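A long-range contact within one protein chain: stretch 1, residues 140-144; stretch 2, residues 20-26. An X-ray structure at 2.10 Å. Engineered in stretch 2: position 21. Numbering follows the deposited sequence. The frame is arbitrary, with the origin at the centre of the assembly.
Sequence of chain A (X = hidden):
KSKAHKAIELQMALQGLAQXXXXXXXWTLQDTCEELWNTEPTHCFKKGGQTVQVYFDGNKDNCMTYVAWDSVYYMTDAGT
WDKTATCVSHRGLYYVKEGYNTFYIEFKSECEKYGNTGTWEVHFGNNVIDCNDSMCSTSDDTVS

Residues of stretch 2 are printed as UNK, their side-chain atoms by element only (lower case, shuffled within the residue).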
# COMPACT_ATOMS: atom_id res chain seq x y z
N ASP A 140 -16.16 -13.47 -3.02
CA ASP A 140 -16.07 -13.95 -4.39
C ASP A 140 -15.43 -12.85 -5.24
O ASP A 140 -14.93 -11.86 -4.69
CB ASP A 140 -17.45 -14.35 -4.93
CG ASP A 140 -18.41 -13.17 -5.05
OD1 ASP A 140 -18.04 -12.04 -4.66
OD2 ASP A 140 -19.55 -13.39 -5.53
N ASP A 141 -15.43 -13.01 -6.56
CA ASP A 141 -14.83 -12.01 -7.45
C ASP A 141 -15.34 -10.58 -7.25
O ASP A 141 -14.71 -9.62 -7.68
CB ASP A 141 -15.01 -12.40 -8.92
CG ASP A 141 -14.09 -13.52 -9.34
OD1 ASP A 141 -12.93 -13.55 -8.88
OD2 ASP A 141 -14.52 -14.36 -10.16
N THR A 142 -16.49 -10.44 -6.59
CA THR A 142 -17.08 -9.13 -6.34
C THR A 142 -16.16 -8.25 -5.50
O THR A 142 -15.54 -8.72 -4.54
CB THR A 142 -18.43 -9.26 -5.60
OG1 THR A 142 -19.35 -10.01 -6.40
CG2 THR A 142 -19.02 -7.89 -5.31
N VAL A 143 -16.08 -6.97 -5.87
CA VAL A 143 -15.27 -6.00 -5.15
C VAL A 143 -16.02 -5.57 -3.89
O VAL A 143 -17.25 -5.49 -3.90
CB VAL A 143 -14.99 -4.75 -6.01
CG1 VAL A 143 -14.23 -3.70 -5.21
CG2 VAL A 143 -14.20 -5.14 -7.25
N SER A 144 -15.28 -5.31 -2.82
CA SER A 144 -15.88 -4.89 -1.56
C SER A 144 -16.36 -3.44 -1.61
O SER A 144 -17.53 -3.20 -1.24
CB SER A 144 -14.88 -5.05 -0.41
OG SER A 144 -14.62 -6.42 -0.16
OXT SER A 144 -15.57 -2.56 -2.00
N UNK A 20 -5.99 -3.69 -11.16
CA UNK A 20 -7.05 -4.69 -11.10
C UNK A 20 -8.36 -4.07 -10.65
O UNK A 20 -8.44 -2.88 -10.32
o UNK A 20 -6.84 -5.33 -8.78
c UNK A 20 -6.68 -5.79 -10.11
N UNK A 21 -9.40 -4.90 -10.62
CA UNK A 21 -10.72 -4.45 -10.22
C UNK A 21 -10.82 -4.24 -8.71
O UNK A 21 -11.84 -3.77 -8.22
c UNK A 21 -11.76 -5.46 -10.67
N UNK A 22 -9.76 -4.59 -7.98
CA UNK A 22 -9.81 -4.44 -6.53
C UNK A 22 -9.07 -3.22 -6.00
O UNK A 22 -9.05 -2.98 -4.79
c UNK A 22 -11.43 -9.05 -7.61
c UNK A 22 -9.31 -5.73 -5.86
c UNK A 22 -10.02 -6.96 -6.40
c UNK A 22 -11.36 -7.21 -6.08
c UNK A 22 -10.09 -8.83 -7.94
c UNK A 22 -12.06 -8.25 -6.68
o UNK A 22 -12.13 -10.05 -8.24
c UNK A 22 -9.40 -7.79 -7.34
N UNK A 23 -8.48 -2.44 -6.91
CA UNK A 23 -7.75 -1.23 -6.53
C UNK A 23 -8.58 -0.24 -5.70
O UNK A 23 -8.03 0.58 -4.96
c UNK A 23 -7.61 0.49 -10.04
n UNK A 23 -9.39 -0.33 -11.61
c UNK A 23 -8.64 0.85 -11.11
c UNK A 23 -7.20 -0.53 -7.77
c UNK A 23 -8.26 -0.09 -8.78
N UNK A 24 -9.90 -0.31 -5.81
CA UNK A 24 -10.78 0.59 -5.06
C UNK A 24 -11.00 0.14 -3.62
O UNK A 24 -11.44 0.93 -2.78
c UNK A 24 -13.12 1.54 -4.89
o UNK A 24 -12.03 1.30 -7.03
c UNK A 24 -12.17 0.70 -5.74
N UNK A 25 -10.71 -1.12 -3.32
CA UNK A 25 -10.91 -1.61 -1.95
C UNK A 25 -9.90 -0.98 -1.02
O UNK A 25 -8.92 -0.37 -1.46
c UNK A 25 -10.75 -3.13 -1.88
c UNK A 25 -11.71 -3.92 -2.75
o UNK A 25 -12.52 -6.16 -2.65
o UNK A 25 -10.36 -5.85 -2.39
c UNK A 25 -11.52 -5.42 -2.58
N UNK A 26 -10.15 -1.11 0.28
CA UNK A 26 -9.22 -0.58 1.25
C UNK A 26 -8.02 -1.52 1.31
O UNK A 26 -8.18 -2.73 1.39
o UNK A 26 -11.94 0.40 3.39
c UNK A 26 -9.86 -0.47 2.63
c UNK A 26 -10.91 0.61 2.70
o UNK A 26 -10.72 1.69 2.08

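Position 20 carries two side-chain atoms, one carbon followed by one oxygen, and nothing of it comes within contact distance of stretch 1. A carbon bearing a single terminal oxygen is the hydroxymethyl group of serine, so this is Ser20. Its OG accepts a hydrogen bond from the backbone N of position 22 at 3.1 Å, which fastens the start of a type I turn running from Ser20 to position 23.

Position 21 has a single side-chain carbon, the CB, and the bond to it points toward stretch 1. This CB lies 4.2 Å from CG2 of Val143, a loose apolar contact. One carbon and nothing more defines alanine; Ala21 is an engineered residue, replacing the arginine of the natural sequence.

At position 22 one carbon leads into a ring of six carbons, and the ring bears an oxygen at its far end. That oxygen lies 2.7 Å from the backbone O of Asp141, while a ring carbon approaches CG2 of Val143 to 3.7 Å. A six-membered carbon ring with a hydroxyl is tyrosine. The CA-to-CB bond of Tyr22 points sideways, but with chi1 in the m well the ring extends along stretch 1, and its OH donates a hydrogen bond to the Asp141 carbonyl. The carbonyl oxygens of Asp141 and Thr142 both lie at the ring edge, near its plane.

Position 23 shows four carbons in an unbranched row ending in nitrogen. Its CA-to-CB bond points away from stretch 1, and the side chain makes no contact there. This is lysine. Lys23 is extended through chi3 and bends at its last bond, where chi4 is m, and NZ donates a hydrogen bond to the backbone O of Ser20 at 3.0 Å, a second tie across the first turn.

The side chain of position 24 branches at once, its first carbon carrying one oxygen and one carbon, with CB nearest stretch 1, 4.9 Å from CG1 of Val143. The branching identifies threonine. Thr24 lies inside a second type I turn, from Tyr22 to position 25, closed by a 2.9 Å hydrogen bond from the backbone N of position 25 to Tyr22 O.

Position 25 has three carbons, the third carrying two oxygens. One oxygen lies 2.9 Å from the backbone N of Ser144, and the middle carbon is 3.5 Å from CG1 of Val143. A carboxylate at this length is glutamate. OE2 of Glu25 accepts a hydrogen bond from Ser144 N, with an N-H...O angle of 159°.

Position 26 has two carbons, the second with two oxygens, and makes no contact with stretch 1. The shorter carboxylate is aspartate, Asp26.

The contact therefore rests on two buried side chains reaching from the two ends of the second turn to the backbone of the C-terminal segment. Tyr22 binds a carbonyl and Glu25 an amide, so opposite polarities of that backbone are satisfied, while Val143 packs against both side chains between these anchors. Together the stretches bury 299 Å².

Stretch 2, residues 20-26: SAYKTED
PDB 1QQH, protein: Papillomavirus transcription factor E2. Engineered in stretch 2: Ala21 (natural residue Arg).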